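Local coordinates for DUF3256 domain-containing protein (Porphyromonas gingivalis W83, PDB 2P3P) that is of unknown function but belongs to the DUF3256 family, can bind magnesium and is probably anchored in a membrane, at residues P25-E30 with L51-G56; E77-I82 with L159-D164; F131-T136 with F187-P192. All blocks are in the same frame, centred on the assembly; numbering follows the deposited sequence.

Contact 1. Residues P25-E30 with L51-G56; sequences PIVTME and LESSLG
A type I beta turn, Ser53 to Gly56, leaves the edge strand 47-52 and rests against the lead-in to helix 29-39, where Thr28 is the N-cap. The turn closes with Gly56 N donating to Ser53 O at 2.8 Å. Leu55, at its third position, loses most surface to residues 25-30. Its CB only sets the direction; with chi1 at -69°, CG lies anti to the carbonyl carbon and settles 3.8 Å from Thr28 CG2. From there the fork splits: CD2 stays at Thr28 CG2, 4.1 Å away, while CD1 slides over the backbone, 3.5 Å from Val27 C and equally 3.5 Å from Pro25 O. Leu55 and Thr28 cross obliquely. Further along, Val27 CG1 meets Leu51 CD2 at 3.6 Å, an apolar touch at the end of strand 47-52. Glu31 ties the polar side together: its OE1 binds Thr28 N, the return half of a capping box, and also Ser53 OG, while OE2 binds Ser54 N. No direct hydrogen bond joins the two segments, and water does that work at the far end: one molecule donates to both carbonyls, 2.7 Å from Ile26 O and 2.5 Å from Gly56 O.

Contact 2. Residues E77-I82 with L159-D164; sequences EVFMRI and LSEESD
Arg81 carries this contact, its guanidinium laid into the loop between strands 155-159 and 165-170. Arg81 NH1 gives two bonds, both weak and strongly bent: to Ser160 O at 3.0 Å (125° at the hydrogen) and to Ser163 O, also at 3.0 Å. NE is taken by Asn66 O. Arg81 NH2 donates to a water 2.7 Å away, which then donates to Asp164 OD1 at 2.8 Å. Asp164 OD1 also forms a long salt bridge with Arg81 NH1, 3.9 Å and well out of the guanidinium plane, so it probably helps through charge alone. It accepts from a second water too, which in turn donates to Ile82 O. Glu161 O lies over the guanidinium, 3.5 Å above its plane. The loop holds its own shape through Ser160 OG, which accepts from Glu162 N and Ser163 N, an ST turn and ST motif in one. Beside the arginine, Phe79 CE2 packs on Leu159 CB at 3.7 Å, the side chains crossing at about a right angle. Strand 77-84 runs between strands 67-72 and 90-98; Phe79 and Arg81 point to the loop, whereas Met80 and Ile82 turn to helix 11-18.

Contact 3. Residues F131-T136 with F187-P192; sequences FFLPHT and FLSPEP
Phe187 has chi1 at 78°, which puts CG in the crowded position between the backbone N and the carbonyl carbon, while Phe132 has CG anti to its carbonyl carbon (chi1 -70°). With these torsions the two side chains run side by side in the same direction, yet their rings stand almost perpendicular, planes at 88°. The result is a T-shaped stack with centroids 5.2 Å apart: Phe187 presents its CD1-CE1 edge to the face of Phe132, off-centre toward the rim, and its CE1 comes 3.7 Å from Phe132 CE1. At the edge of the Phe132 ring sits Leu188 CD1, which also touches Phe131 CB.

The backbones underneath form a single antiparallel beta bridge, with Phe132 and Leu188 as a non-hydrogen-bonded pair between two irregular loops. On one side of the pair Ser189 N donates to Phe131 O at 2.8 Å, nearly along the C=O axis. On the other, Leu133 N reaches Phe187 O at 2.6 Å from above the carbonyl plane. That same oxygen takes a CA-H...O contact from Phe132 CA at 3.0 Å, so it is gripped twice. Beyond the bridge the first segment folds back in a type II turn, Leu133 to Thr136, with Thr136 OG1 donating to Leu133 O at 2.8 Å. The turn brings Thr136 OG1 to 3.4 Å from Phe187 CB. Leu133 covers the other flank, its CD2 against Ser189 CB, and Ser189 OG accepts from Glu191 N in an ST turn. Tyr143 of helix 141-146 meets the Phe187 ring, and Gln170 of strand 165-170 binds Ser189 O. The side chain of Leu188 lies about 8 Å from that of Ser149, a magnesium ligand of this protein, though none is bound here.

From the N terminus, contact 1 comes first: at residues 51-56 the chain returns to 25-30, closing a loop made of helix 29-39 and the first strand of the seven-stranded sheet. Contact 2 opens later, in the fourth strand of that sheet, and closes only at 159-164, joining it to the loop between strands 155-159 and 165-170 of the four-stranded sheet. Contact 3 opens at 131-136, before contact 2 has closed, and finishes at 187-192, so contacts 2 and 3 cross. It draws together the loops leading to helix 141-146 and strand 193-197. Contacts 1 and 3 lie on opposite sides of the chain's centre, their centres 42 Å apart.

Contact 1. Residues P25-E30 with L51-G56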
loop_
_atom_site.group_PDB
_atom_site.type_symbol
_atom_site.label_atom_id
_atom_site.label_comp_id
_atom_site.label_asym_id
_atom_site.label_seq_id
_atom_site.Cartn_x
_atom_site.Cartn_y
_atom_site.Cartn_z
ATOM N N PRO A 25 -16.049 2.589 -2.842
ATOM C CA PRO A 25 -16.993 3.688 -3.019
ATOM C C PRO A 25 -16.452 5.076 -2.705
ATOM O O PRO A 25 -17.045 5.836 -1.910
ATOM C CB PRO A 25 -18.120 3.302 -2.077
ATOM C CG PRO A 25 -17.450 2.647 -0.952
ATOM C CD PRO A 25 -16.294 1.887 -1.567
ATOM N N ILE A 26 -15.290 5.357 -3.306
ATOM C CA ILE A 26 -14.616 6.639 -3.238
ATOM C C ILE A 26 -15.271 7.653 -4.156
ATOM O O ILE A 26 -15.366 8.849 -3.828
ATOM C CB ILE A 26 -13.103 6.451 -3.611
ATOM C CG1 ILE A 26 -12.465 5.487 -2.620
ATOM C CG2 ILE A 26 -12.358 7.793 -3.674
ATOM C CD1 ILE A 26 -12.833 5.748 -1.241
ATOM N N VAL A 27 -15.674 7.159 -5.319
ATOM C CA VAL A 27 -16.477 7.897 -6.288
ATOM C C VAL A 27 -17.592 6.965 -6.709
ATOM O O VAL A 27 -17.501 5.736 -6.508
ATOM C CB VAL A 27 -15.671 8.352 -7.566
ATOM C CG1 VAL A 27 -14.599 9.419 -7.246
ATOM C CG2 VAL A 27 -15.050 7.158 -8.332
ATOM N N THR A 28 -18.630 7.501 -7.327
ATOM C CA THR A 28 -19.720 6.636 -7.820
ATOM C C THR A 28 -19.267 5.899 -9.061
ATOM O O THR A 28 -18.265 6.270 -9.678
ATOM C CB THR A 28 -21.000 7.440 -8.161
ATOM O OG1 THR A 28 -20.681 8.397 -9.168
ATOM C CG2 THR A 28 -21.563 8.155 -6.935
HETATM N N MSE A 29 -20.039 4.891 -9.475
HETATM C CA MSE A 29 -19.703 4.122 -10.684
HETATM C C MSE A 29 -19.692 5.065 -11.898
HETATM O O MSE A 29 -18.791 5.033 -12.743
HETATM C CB MSE A 29 -20.718 2.991 -10.889
HETATM C CG MSE A 29 -20.557 2.222 -12.182
HETATM SE SE MSE A 29 -18.851 1.254 -12.176
HETATM C CE MSE A 29 -19.443 -0.455 -11.512
ATOM N N GLU A 30 -20.699 5.915 -11.943
ATOM C CA GLU A 30 -20.854 6.885 -13.011
ATOM C C GLU A 30 -19.737 7.939 -13.042
ATOM O O GLU A 30 -19.235 8.239 -14.104
ATOM C CB GLU A 30 -22.250 7.526 -12.935
ATOM C CG GLU A 30 -23.376 6.495 -12.989
ATOM C CD GLU A 30 -24.007 6.201 -11.623
ATOM O OE1 GLU A 30 -23.258 6.008 -10.616
ATOM O OE2 GLU A 30 -25.260 6.167 -11.585
ATOM N N LEU A 51 -11.541 15.222 -8.857
ATOM C CA LEU A 51 -12.997 15.279 -8.839
ATOM C C LEU A 51 -13.451 15.577 -7.427
ATOM O O LEU A 51 -12.819 15.150 -6.455
ATOM C CB LEU A 51 -13.574 13.926 -9.301
ATOM C CG LEU A 51 -15.070 13.632 -9.424
ATOM C CD1 LEU A 51 -15.743 14.325 -10.644
ATOM C CD2 LEU A 51 -15.196 12.140 -9.535
ATOM N N GLU A 52 -14.521 16.359 -7.308
ATOM C CA GLU A 52 -15.215 16.523 -6.036
ATOM C C GLU A 52 -16.377 15.557 -6.127
ATOM O O GLU A 52 -17.320 15.778 -6.886
ATOM C CB GLU A 52 -15.698 17.961 -5.825
ATOM C CG GLU A 52 -14.566 18.986 -5.675
ATOM C CD GLU A 52 -15.074 20.416 -5.551
ATOM O OE1 GLU A 52 -14.731 21.241 -6.422
ATOM O OE2 GLU A 52 -15.813 20.723 -4.587
ATOM N N SER A 53 -16.292 14.461 -5.392
ATOM C CA SER A 53 -17.286 13.404 -5.532
ATOM C C SER A 53 -18.638 13.787 -4.913
ATOM O O SER A 53 -18.712 14.385 -3.835
ATOM C CB SER A 53 -16.786 12.074 -4.988
ATOM O OG SER A 53 -17.838 11.101 -5.012
ATOM N N SER A 54 -19.709 13.425 -5.614
ATOM C CA SER A 54 -21.061 13.577 -5.089
ATOM C C SER A 54 -21.198 12.848 -3.767
ATOM O O SER A 54 -22.135 13.097 -3.018
ATOM C CB SER A 54 -22.085 13.015 -6.067
ATOM O OG SER A 54 -21.907 11.616 -6.249
ATOM N N LEU A 55 -20.278 11.924 -3.497
ATOM C CA LEU A 55 -20.327 11.130 -2.273
ATOM C C LEU A 55 -19.761 11.910 -1.075
ATOM O O LEU A 55 -19.954 11.533 0.079
ATOM C CB LEU A 55 -19.567 9.804 -2.474
ATOM C CG LEU A 55 -20.278 8.839 -3.438
ATOM C CD1 LEU A 55 -19.440 7.647 -3.799
ATOM C CD2 LEU A 55 -21.607 8.346 -2.823
ATOM N N GLY A 56 -19.081 13.011 -1.381
ATOM C CA GLY A 56 -18.389 13.821 -0.409
ATOM C C GLY A 56 -16.919 13.676 -0.760
ATOM O O GLY A 56 -16.458 12.623 -1.211
HETATM O O HOH W 1 -15.451 10.381 -1.593
HETATM O O HOH W 2 -22.409 10.338 -9.309
#

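Contact 2. Residues E77-I82 with L159-D164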
loop_
_atom_site.group_PDB
_atom_site.type_symbol
_atom_site.label_atom_id
_atom_site.label_comp_id
_atom_site.label_asym_id
_atom_site.label_seq_id
_atom_site.Cartn_x
_atom_site.Cartn_y
_atom_site.Cartn_z
ATOM N N GLU A 77 -4.544 6.951 0.819
ATOM C CA GLU A 77 -4.070 6.555 -0.516
ATOM C C GLU A 77 -4.494 5.134 -0.863
ATOM O O GLU A 77 -4.334 4.229 -0.057
ATOM C CB GLU A 77 -2.549 6.599 -0.562
ATOM C CG GLU A 77 -2.008 6.155 -1.884
ATOM C CD GLU A 77 -0.518 6.260 -1.951
ATOM O OE1 GLU A 77 0.137 5.350 -1.371
ATOM O OE2 GLU A 77 -0.028 7.218 -2.569
ATOM N N VAL A 78 -4.969 4.945 -2.093
ATOM C CA VAL A 78 -5.212 3.627 -2.680
ATOM C C VAL A 78 -4.345 3.493 -3.913
ATOM O O VAL A 78 -4.440 4.314 -4.847
ATOM C CB VAL A 78 -6.712 3.479 -3.077
ATOM C CG1 VAL A 78 -6.987 2.142 -3.913
ATOM C CG2 VAL A 78 -7.611 3.639 -1.906
ATOM N N PHE A 79 -3.499 2.455 -3.911
ATOM C CA PHE A 79 -2.579 2.212 -5.002
ATOM C C PHE A 79 -2.850 0.787 -5.465
ATOM O O PHE A 79 -2.887 -0.115 -4.658
ATOM C CB PHE A 79 -1.148 2.380 -4.543
ATOM C CG PHE A 79 -0.156 2.172 -5.622
ATOM C CD1 PHE A 79 0.140 3.216 -6.508
ATOM C CD2 PHE A 79 0.477 0.950 -5.780
ATOM C CE1 PHE A 79 1.092 3.041 -7.549
ATOM C CE2 PHE A 79 1.424 0.771 -6.813
ATOM C CZ PHE A 79 1.709 1.805 -7.699
HETATM N N MSE A 80 -3.105 0.607 -6.744
HETATM C CA MSE A 80 -3.446 -0.722 -7.224
HETATM C C MSE A 80 -2.734 -1.045 -8.506
HETATM O O MSE A 80 -2.437 -0.152 -9.347
HETATM C CB MSE A 80 -4.961 -0.873 -7.439
HETATM C CG MSE A 80 -5.482 -0.071 -8.559
HETATM SE SE MSE A 80 -7.413 -0.389 -8.866
HETATM C CE MSE A 80 -8.043 0.481 -7.282
ATOM N N ARG A 81 -2.454 -2.334 -8.650
ATOM C CA ARG A 81 -1.680 -2.869 -9.782
ATOM C C ARG A 81 -2.102 -4.303 -10.008
ATOM O O ARG A 81 -2.542 -4.931 -9.069
ATOM C CB ARG A 81 -0.188 -2.883 -9.479
ATOM C CG ARG A 81 0.451 -1.535 -9.449
ATOM C CD ARG A 81 1.947 -1.608 -9.665
ATOM N NE ARG A 81 2.258 -2.040 -11.023
ATOM C CZ ARG A 81 3.381 -2.642 -11.356
ATOM N NH1 ARG A 81 4.270 -2.944 -10.429
ATOM N NH2 ARG A 81 3.588 -2.985 -12.616
ATOM N N ILE A 82 -1.901 -4.806 -11.227
ATOM C CA ILE A 82 -1.967 -6.219 -11.555
ATOM C C ILE A 82 -0.594 -6.847 -11.263
ATOM O O ILE A 82 0.441 -6.294 -11.583
ATOM C CB ILE A 82 -2.304 -6.448 -13.074
ATOM C CG1 ILE A 82 -3.632 -5.837 -13.411
ATOM C CG2 ILE A 82 -2.501 -7.956 -13.389
ATOM C CD1 ILE A 82 -4.761 -6.553 -12.737
ATOM N N LEU A 159 4.260 -0.094 -2.980
ATOM C CA LEU A 159 4.435 -1.010 -4.133
ATOM C C LEU A 159 5.055 -0.225 -5.288
ATOM O O LEU A 159 4.646 0.920 -5.603
ATOM C CB LEU A 159 3.049 -1.575 -4.495
ATOM C CG LEU A 159 2.964 -2.548 -5.641
ATOM C CD1 LEU A 159 3.809 -3.786 -5.377
ATOM C CD2 LEU A 159 1.467 -2.888 -5.818
ATOM N N SER A 160 6.081 -0.797 -5.914
ATOM C CA SER A 160 6.666 -0.187 -7.106
ATOM C C SER A 160 5.653 0.025 -8.235
ATOM O O SER A 160 4.697 -0.753 -8.438
ATOM C CB SER A 160 7.856 -1.002 -7.635
ATOM O OG SER A 160 8.446 -0.384 -8.810
ATOM N N GLU A 161 5.865 1.103 -8.976
ATOM C CA GLU A 161 5.092 1.392 -10.170
ATOM C C GLU A 161 5.540 0.561 -11.361
ATOM O O GLU A 161 4.801 0.419 -12.316
ATOM C CB GLU A 161 5.197 2.878 -10.537
ATOM C CG GLU A 161 4.553 3.754 -9.457
ATOM C CD GLU A 161 5.041 5.178 -9.420
ATOM O OE1 GLU A 161 5.309 5.770 -10.505
ATOM O OE2 GLU A 161 5.098 5.734 -8.287
ATOM N N GLU A 162 6.776 0.086 -11.333
ATOM C CA GLU A 162 7.405 -0.430 -12.539
ATOM C C GLU A 162 7.993 -1.838 -12.452
ATOM O O GLU A 162 8.336 -2.388 -13.488
ATOM C CB GLU A 162 8.494 0.533 -12.995
ATOM C CG GLU A 162 8.262 1.928 -12.469
ATOM C CD GLU A 162 9.243 2.915 -12.987
ATOM O OE1 GLU A 162 10.192 2.506 -13.716
ATOM O OE2 GLU A 162 9.060 4.112 -12.652
ATOM N N SER A 163 8.209 -2.354 -11.248
ATOM C CA SER A 163 8.618 -3.745 -11.076
ATOM C C SER A 163 7.699 -4.400 -10.077
ATOM O O SER A 163 6.950 -3.708 -9.372
ATOM C CB SER A 163 10.069 -3.871 -10.593
ATOM O OG SER A 163 10.921 -2.942 -11.228
ATOM N N ASP A 164 7.776 -5.732 -9.994
ATOM C CA ASP A 164 6.942 -6.485 -9.056
ATOM C C ASP A 164 7.704 -6.596 -7.704
ATOM O O ASP A 164 8.128 -7.662 -7.243
ATOM C CB ASP A 164 6.490 -7.849 -9.650
ATOM C CG ASP A 164 5.701 -7.721 -10.970
ATOM O OD1 ASP A 164 5.163 -6.628 -11.268
ATOM O OD2 ASP A 164 5.578 -8.751 -11.708
HETATM O O HOH W 3 5.989 -4.321 -12.712
HETATM O O HOH W 4 2.819 -6.592 -12.819
#

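Contact 3. Residues F131-T136 with F187-P192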
loop_
_atom_site.group_PDB
_atom_site.type_symbol
_atom_site.label_atom_id
_atom_site.label_comp_id
_atom_site.label_asym_id
_atom_site.label_seq_id
_atom_site.Cartn_x
_atom_site.Cartn_y
_atom_site.Cartn_z
ATOM N N PHE A 131 13.004 -4.933 11.820
ATOM C CA PHE A 131 13.489 -3.578 11.566
ATOM C C PHE A 131 14.575 -3.228 12.593
ATOM O O PHE A 131 15.032 -2.065 12.683
ATOM C CB PHE A 131 12.331 -2.570 11.665
ATOM C CG PHE A 131 11.303 -2.716 10.597
ATOM C CD1 PHE A 131 11.431 -2.024 9.386
ATOM C CD2 PHE A 131 10.225 -3.568 10.758
ATOM C CE1 PHE A 131 10.499 -2.163 8.380
ATOM C CE2 PHE A 131 9.294 -3.722 9.732
ATOM C CZ PHE A 131 9.445 -3.004 8.542
ATOM N N PHE A 132 15.021 -4.239 13.348
ATOM C CA PHE A 132 16.050 -3.979 14.343
ATOM C C PHE A 132 17.442 -3.935 13.712
ATOM O O PHE A 132 17.747 -4.680 12.763
ATOM C CB PHE A 132 16.035 -5.027 15.471
ATOM C CG PHE A 132 14.840 -4.964 16.395
ATOM C CD1 PHE A 132 13.846 -3.959 16.304
ATOM C CD2 PHE A 132 14.718 -5.924 17.375
ATOM C CE1 PHE A 132 12.769 -3.954 17.175
ATOM C CE2 PHE A 132 13.637 -5.936 18.248
ATOM C CZ PHE A 132 12.667 -4.951 18.152
ATOM N N LEU A 133 18.297 -3.067 14.260
ATOM C CA LEU A 133 19.710 -2.987 13.890
ATOM C C LEU A 133 20.455 -4.219 14.368
ATOM O O LEU A 133 19.940 -4.977 15.218
ATOM C CB LEU A 133 20.361 -1.757 14.554
ATOM C CG LEU A 133 19.947 -0.443 13.938
ATOM C CD1 LEU A 133 20.361 0.720 14.838
ATOM C CD2 LEU A 133 20.491 -0.337 12.507
ATOM N N PRO A 134 21.649 -4.466 13.812
ATOM C CA PRO A 134 22.456 -5.583 14.307
ATOM C C PRO A 134 22.730 -5.515 15.804
ATOM O O PRO A 134 22.789 -4.411 16.386
ATOM C CB PRO A 134 23.753 -5.486 13.484
ATOM C CG PRO A 134 23.365 -4.745 12.244
ATOM C CD PRO A 134 22.276 -3.802 12.657
ATOM N N HIS A 135 22.859 -6.698 16.416
ATOM C CA HIS A 135 23.310 -6.854 17.816
ATOM C C HIS A 135 22.312 -6.362 18.817
ATOM O O HIS A 135 22.652 -6.081 19.967
ATOM C CB HIS A 135 24.660 -6.124 18.076
ATOM C CG HIS A 135 25.801 -6.663 17.290
ATOM N ND1 HIS A 135 27.060 -6.084 17.308
ATOM C CD2 HIS A 135 25.886 -7.723 16.452
ATOM C CE1 HIS A 135 27.866 -6.776 16.527
ATOM N NE2 HIS A 135 27.177 -7.763 15.982
ATOM N N THR A 136 21.047 -6.227 18.419
ATOM C CA THR A 136 20.061 -5.721 19.366
ATOM C C THR A 136 19.952 -6.588 20.609
ATOM O O THR A 136 19.784 -7.796 20.489
ATOM C CB THR A 136 18.707 -5.616 18.689
ATOM O OG1 THR A 136 18.805 -4.530 17.757
ATOM C CG2 THR A 136 17.625 -5.371 19.742
ATOM N N PHE A 187 18.681 0.483 18.381
ATOM C CA PHE A 187 18.173 -0.792 17.915
ATOM C C PHE A 187 17.081 -0.755 16.816
ATOM O O PHE A 187 16.958 -1.711 16.083
ATOM C CB PHE A 187 17.740 -1.642 19.101
ATOM C CG PHE A 187 16.407 -1.268 19.681
ATOM C CD1 PHE A 187 15.232 -1.836 19.179
ATOM C CD2 PHE A 187 16.326 -0.344 20.718
ATOM C CE1 PHE A 187 14.026 -1.506 19.722
ATOM C CE2 PHE A 187 15.112 -0.002 21.256
ATOM C CZ PHE A 187 13.966 -0.549 20.750
ATOM N N LEU A 188 16.329 0.332 16.698
ATOM C CA LEU A 188 15.240 0.417 15.737
ATOM C C LEU A 188 15.629 1.220 14.495
ATOM O O LEU A 188 15.877 2.444 14.588
ATOM C CB LEU A 188 14.068 1.124 16.363
ATOM C CG LEU A 188 12.813 1.085 15.531
ATOM C CD1 LEU A 188 12.487 -0.400 15.041
ATOM C CD2 LEU A 188 11.642 1.676 16.391
ATOM N N SER A 189 15.680 0.551 13.355
ATOM C CA SER A 189 16.242 1.142 12.150
ATOM C C SER A 189 15.126 1.685 11.286
ATOM O O SER A 189 14.114 1.038 11.104
ATOM C CB SER A 189 17.021 0.114 11.301
ATOM O OG SER A 189 17.333 0.626 10.003
ATOM N N PRO A 190 15.354 2.838 10.667
ATOM C CA PRO A 190 14.400 3.425 9.734
ATOM C C PRO A 190 14.519 2.849 8.334
ATOM O O PRO A 190 13.705 3.197 7.462
ATOM C CB PRO A 190 14.793 4.904 9.732
ATOM C CG PRO A 190 16.265 4.894 9.966
ATOM C CD PRO A 190 16.599 3.614 10.721
ATOM N N GLU A 191 15.507 1.995 8.081
ATOM C CA GLU A 191 15.673 1.462 6.726
ATOM C C GLU A 191 14.481 0.577 6.283
ATOM O O GLU A 191 14.079 -0.344 6.983
ATOM C CB GLU A 191 16.939 0.629 6.619
ATOM C CG GLU A 191 17.460 0.478 5.214
ATOM C CD GLU A 191 17.942 1.796 4.611
ATOM O OE1 GLU A 191 18.318 2.714 5.390
ATOM O OE2 GLU A 191 17.945 1.912 3.365
ATOM N N PRO A 192 13.920 0.856 5.115
ATOM C CA PRO A 192 12.800 0.005 4.654
ATOM C C PRO A 192 13.236 -1.365 4.276
ATOM O O PRO A 192 14.385 -1.519 3.867
ATOM C CB PRO A 192 12.294 0.762 3.416
ATOM C CG PRO A 192 12.772 2.145 3.599
ATOM C CD PRO A 192 14.112 2.008 4.209
#